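Local coordinates for protein time interval measuring enzyme TIME (Bombyx mori, PDB 2E47) that binds copper and zinc and probably converts superoxide to hydrogen peroxide and oxygen, at residues 23-28 and 106-111; 122-127 and 142-147. One frame throughout, in Å; residues are numbered along the deposited sequence.

Contact 1: 23-28 and 106-111; sequences ITFTQV and DQISLS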
# COMPACT_ATOMS: atom_id res chain seq x y z
N ILE A 23 1.84 0.62 -11.82
CA ILE A 23 3.26 0.19 -11.86
C ILE A 23 3.40 -1.12 -11.14
O ILE A 23 3.03 -1.21 -9.98
CB ILE A 23 4.20 1.27 -11.27
CG1 ILE A 23 4.00 2.59 -12.04
CG2 ILE A 23 5.75 0.84 -11.36
CD1 ILE A 23 3.03 3.43 -11.35
N THR A 24 3.95 -2.12 -11.85
CA THR A 24 4.04 -3.48 -11.43
C THR A 24 5.54 -3.82 -11.18
O THR A 24 6.38 -3.34 -11.91
CB THR A 24 3.41 -4.30 -12.61
OG1 THR A 24 2.00 -4.58 -12.37
CG2 THR A 24 4.15 -5.44 -12.98
N PHE A 25 5.85 -4.67 -10.20
CA PHE A 25 7.25 -5.01 -9.88
C PHE A 25 7.33 -6.51 -9.88
O PHE A 25 6.60 -7.12 -9.14
CB PHE A 25 7.57 -4.53 -8.47
CG PHE A 25 7.42 -3.04 -8.28
CD1 PHE A 25 8.56 -2.22 -8.34
CD2 PHE A 25 6.18 -2.46 -8.07
CE1 PHE A 25 8.44 -0.85 -8.19
CE2 PHE A 25 6.02 -1.07 -7.91
CZ PHE A 25 7.16 -0.26 -7.95
N THR A 26 8.23 -7.11 -10.63
CA THR A 26 8.28 -8.55 -10.72
C THR A 26 9.72 -8.95 -10.65
O THR A 26 10.58 -8.34 -11.28
CB THR A 26 7.63 -9.04 -12.06
OG1 THR A 26 8.38 -8.51 -13.14
CG2 THR A 26 6.33 -8.36 -12.27
N GLN A 27 10.01 -9.94 -9.81
CA GLN A 27 11.35 -10.33 -9.55
C GLN A 27 11.77 -11.15 -10.77
O GLN A 27 10.97 -11.88 -11.32
CB GLN A 27 11.42 -11.17 -8.25
CG GLN A 27 12.87 -11.45 -7.79
CD GLN A 27 13.09 -11.35 -6.26
OE1 GLN A 27 12.39 -10.62 -5.54
NE2 GLN A 27 14.12 -12.04 -5.78
N VAL A 28 12.99 -10.94 -11.24
CA VAL A 28 13.50 -11.65 -12.40
C VAL A 28 14.85 -12.30 -12.01
O VAL A 28 15.26 -12.26 -10.85
CB VAL A 28 13.57 -10.75 -13.72
CG1 VAL A 28 12.21 -10.34 -14.21
CG2 VAL A 28 14.40 -9.52 -13.55
N ASP A 106 18.53 -3.14 -10.17
CA ASP A 106 19.29 -4.12 -9.35
C ASP A 106 19.48 -3.69 -7.90
O ASP A 106 20.22 -4.35 -7.19
CB ASP A 106 20.66 -4.42 -9.98
CG ASP A 106 21.47 -3.14 -10.27
OD1 ASP A 106 20.91 -2.03 -10.05
OD2 ASP A 106 22.64 -3.24 -10.72
N GLN A 107 18.81 -2.63 -7.43
CA GLN A 107 18.90 -2.29 -6.00
C GLN A 107 17.63 -2.67 -5.19
O GLN A 107 17.73 -3.20 -4.08
CB GLN A 107 19.18 -0.78 -5.87
CG GLN A 107 20.39 -0.38 -5.09
CD GLN A 107 21.58 -1.06 -5.66
OE1 GLN A 107 21.86 -0.92 -6.84
NE2 GLN A 107 22.23 -1.89 -4.86
N ILE A 108 16.45 -2.35 -5.72
CA ILE A 108 15.21 -2.69 -5.06
C ILE A 108 14.99 -4.22 -5.01
O ILE A 108 15.45 -4.96 -5.88
CB ILE A 108 13.98 -1.99 -5.72
CG1 ILE A 108 13.84 -2.36 -7.21
CG2 ILE A 108 14.06 -0.41 -5.57
CD1 ILE A 108 12.50 -1.84 -7.91
N SER A 109 14.20 -4.66 -4.06
CA SER A 109 13.83 -6.03 -3.95
C SER A 109 12.37 -6.07 -3.40
O SER A 109 11.83 -5.08 -2.86
CB SER A 109 14.76 -6.74 -2.95
OG SER A 109 14.53 -8.15 -2.93
N LEU A 110 11.78 -7.24 -3.52
CA LEU A 110 10.45 -7.50 -3.03
C LEU A 110 10.46 -7.98 -1.58
O LEU A 110 9.44 -7.95 -0.91
CB LEU A 110 9.76 -8.49 -3.96
CG LEU A 110 9.42 -7.90 -5.35
CD1 LEU A 110 8.33 -8.76 -5.90
CD2 LEU A 110 9.00 -6.45 -5.37
N SER A 111 11.64 -8.35 -1.08
CA SER A 111 11.82 -8.71 0.34
C SER A 111 13.24 -8.36 0.82
O SER A 111 14.05 -7.85 0.06
CB SER A 111 11.50 -10.20 0.58
OG SER A 111 12.40 -11.03 -0.13
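F25, on strand 20-27 of the Greek-key beta barrel of Cu-Zn superoxide dismutases, meets I108 and L110 from the long connection that leads from strand 98-105 to strand 120-124. The segments bury 225 Å² between them, and no hydrogen bond joins them; packing carries the contact. The apolar part has two touches on F25. The methyl CD1 of I108 arrives at the edge of the ring, near its plane, 4.0 Å from F25 CD1. The two side chains cross at about a right angle. The torsions of I108 explain the reach: CG1 stands between the backbone N and the carbonyl carbon (chi1 59°), and the chain is then extended (chi2 172°), which carries CD1 out to the ring edge. The second touch is on the stem of F25, where CB lies 3.9 Å from L110 CD2. I116 and V33 also pack on both F25 and I108.

The outer part involves the exposed Q27. Q27 and L110 run past each other in opposite directions, and the amide oxygen OE1 of Q27 rests against aliphatic carbon, 3.7 Å from L110 CB. Within the loop, S109 turns its hydroxyl anti to the backbone N and donates OG to S111 O at 3.0 Å, spanning L110. An alanine in place of S109 would probably leave the S111 carbonyl without this donor and this part of the loop freer to shift. The C=O...OG angle at S111 O is 132°, with the donor tilted 24° from the carbonyl plane.

Contact 2: 122-127 and 142-147; sequences VLHEKA and GNAGGR. With CU (copper (II) ion), chain E.
H124 is engaged at both ring nitrogens: NE2 binds the copper ion at 2.1 Å, while ND1 faces two consecutive carbonyls of the 142-147 loop. Both bonds from ND1 are weak, the one to G145 O measuring 3.4 Å and the one to G146 O 3.5 Å, so a single N-H appears to be shared between them and should help fix the rotation of the ring. A144 CB adds an off-centre CH-pi contact, 4.3 Å from the centroid of the H124 ring. V122 CG1 lies over one face toward the rim and also touches R147 CG, whose chain runs beside the imidazole in the same direction, with the guanidinium plane nearly perpendicular to the ring.

H124 and R147 form an antiparallel non-hydrogen-bonded pair at the end of strand 120-124 and the start of strand 147-155 of the Greek-key barrel. H50, H52 and H67 complete the copper site. R147 probably corresponds to the arginine that lines the active-site channel in this family, and its NH2 is held by the carbonyls of C61 and G65.

Beyond the pair, backbone bonds tie the loop down. G146 O also accepts E125 N at 2.8 Å, and A144 O takes K126 N at 2.9 Å. K126 CG, set between its backbone N and carbonyl carbon (chi1 52°), presses on that same oxygen, 3.0 Å from A144 O. A water donates to both A127 O and N143 O. E125 folds back over the loop: G146 N points at its OE2 at 2.9 Å with an N-H...O angle of 179°. The donor comes from above the carboxylate plane, 88° out of it, and a beta carbon on G145 would collide with that same OE2.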
# COMPACT_ATOMS: atom_id res chain seq x y z
N VAL A 122 6.62 7.57 -5.83
CA VAL A 122 6.26 8.98 -5.92
C VAL A 122 6.72 9.54 -7.26
O VAL A 122 7.91 9.38 -7.63
CB VAL A 122 6.88 9.86 -4.85
CG1 VAL A 122 6.42 11.34 -5.06
CG2 VAL A 122 6.46 9.36 -3.47
N LEU A 123 5.78 10.16 -7.97
CA LEU A 123 6.09 10.83 -9.24
C LEU A 123 6.20 12.29 -8.95
O LEU A 123 5.26 12.87 -8.35
CB LEU A 123 4.93 10.66 -10.21
CG LEU A 123 4.95 11.29 -11.60
CD1 LEU A 123 6.07 10.74 -12.44
CD2 LEU A 123 3.62 10.96 -12.26
N HIS A 124 7.23 12.92 -9.50
CA HIS A 124 7.55 14.28 -9.16
C HIS A 124 7.25 15.23 -10.28
O HIS A 124 7.09 14.81 -11.45
CB HIS A 124 9.06 14.34 -8.84
CG HIS A 124 9.41 13.64 -7.58
ND1 HIS A 124 9.26 14.24 -6.35
CD2 HIS A 124 9.88 12.40 -7.35
CE1 HIS A 124 9.66 13.39 -5.42
NE2 HIS A 124 10.06 12.27 -6.00
N GLU A 125 7.23 16.52 -9.94
CA GLU A 125 6.84 17.54 -10.87
C GLU A 125 7.92 17.89 -11.90
O GLU A 125 7.63 18.41 -12.95
CB GLU A 125 6.36 18.81 -10.10
CG GLU A 125 7.37 19.93 -9.91
CD GLU A 125 7.01 20.86 -8.68
OE1 GLU A 125 5.78 20.99 -8.37
OE2 GLU A 125 7.93 21.45 -8.05
N LYS A 126 9.18 17.57 -11.59
CA LYS A 126 10.26 17.74 -12.59
C LYS A 126 11.26 16.66 -12.60
O LYS A 126 11.22 15.73 -11.77
CB LYS A 126 10.97 19.08 -12.46
CG LYS A 126 11.49 19.47 -11.11
CD LYS A 126 11.48 20.98 -11.10
CE LYS A 126 12.49 21.56 -10.06
NZ LYS A 126 13.22 22.78 -10.58
N ALA A 127 12.19 16.80 -13.53
CA ALA A 127 13.21 15.79 -13.77
C ALA A 127 14.14 15.62 -12.57
O ALA A 127 14.45 16.56 -11.86
CB ALA A 127 14.02 16.14 -15.02
N GLY A 142 17.72 15.01 -5.87
CA GLY A 142 17.77 15.18 -7.33
C GLY A 142 17.11 16.45 -7.86
O GLY A 142 17.07 16.63 -9.09
N ASN A 143 16.68 17.35 -6.95
CA ASN A 143 15.98 18.58 -7.29
C ASN A 143 14.74 18.26 -8.17
O ASN A 143 14.54 18.91 -9.23
CB ASN A 143 16.96 19.52 -8.03
CG ASN A 143 16.42 20.94 -8.26
OD1 ASN A 143 16.81 21.60 -9.24
ND2 ASN A 143 15.54 21.39 -7.40
N ALA A 144 13.97 17.22 -7.79
CA ALA A 144 12.85 16.82 -8.68
C ALA A 144 11.56 17.54 -8.34
O ALA A 144 10.53 17.45 -9.05
CB ALA A 144 12.68 15.23 -8.75
N GLY A 145 11.63 18.31 -7.26
CA GLY A 145 10.55 19.25 -6.94
C GLY A 145 9.42 18.58 -6.19
O GLY A 145 9.63 17.56 -5.56
N GLY A 146 8.22 19.16 -6.29
CA GLY A 146 7.04 18.70 -5.57
C GLY A 146 6.56 17.36 -6.12
O GLY A 146 7.07 16.84 -7.13
N ARG A 147 5.56 16.81 -5.44
CA ARG A 147 5.16 15.44 -5.60
C ARG A 147 3.82 15.44 -6.28
O ARG A 147 2.88 15.94 -5.73
CB ARG A 147 5.07 14.81 -4.21
CG ARG A 147 6.44 14.84 -3.49
CD ARG A 147 6.47 14.05 -2.23
NE ARG A 147 7.77 14.24 -1.62
CZ ARG A 147 8.22 13.66 -0.51
NH1 ARG A 147 9.45 13.96 -0.10
NH2 ARG A 147 7.48 12.80 0.19
CU CU E . 11.45 11.54 -4.63
O HOH W 1 15.30 19.00 -11.77

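Both contacts reach the same antiparallel barrel sheet but lie on opposite sides of the chain's centre, their centres about 22 Å apart and their nearest atoms about 8 Å apart, so neither touches the other. Contact 1 closes before contact 2 opens along the chain. Only contact 2 takes part in the copper site, through H124. The zinc ion lies closer to contact 2: measured from the nearest atoms to the ion, G142 of contact 2 is about 6 Å away, and the side chain of I108 in contact 1 about 11 Å. That side chain is also about 8 Å from the side chain of the zinc ligand D87. H67 binds both metals and so connects the two sites.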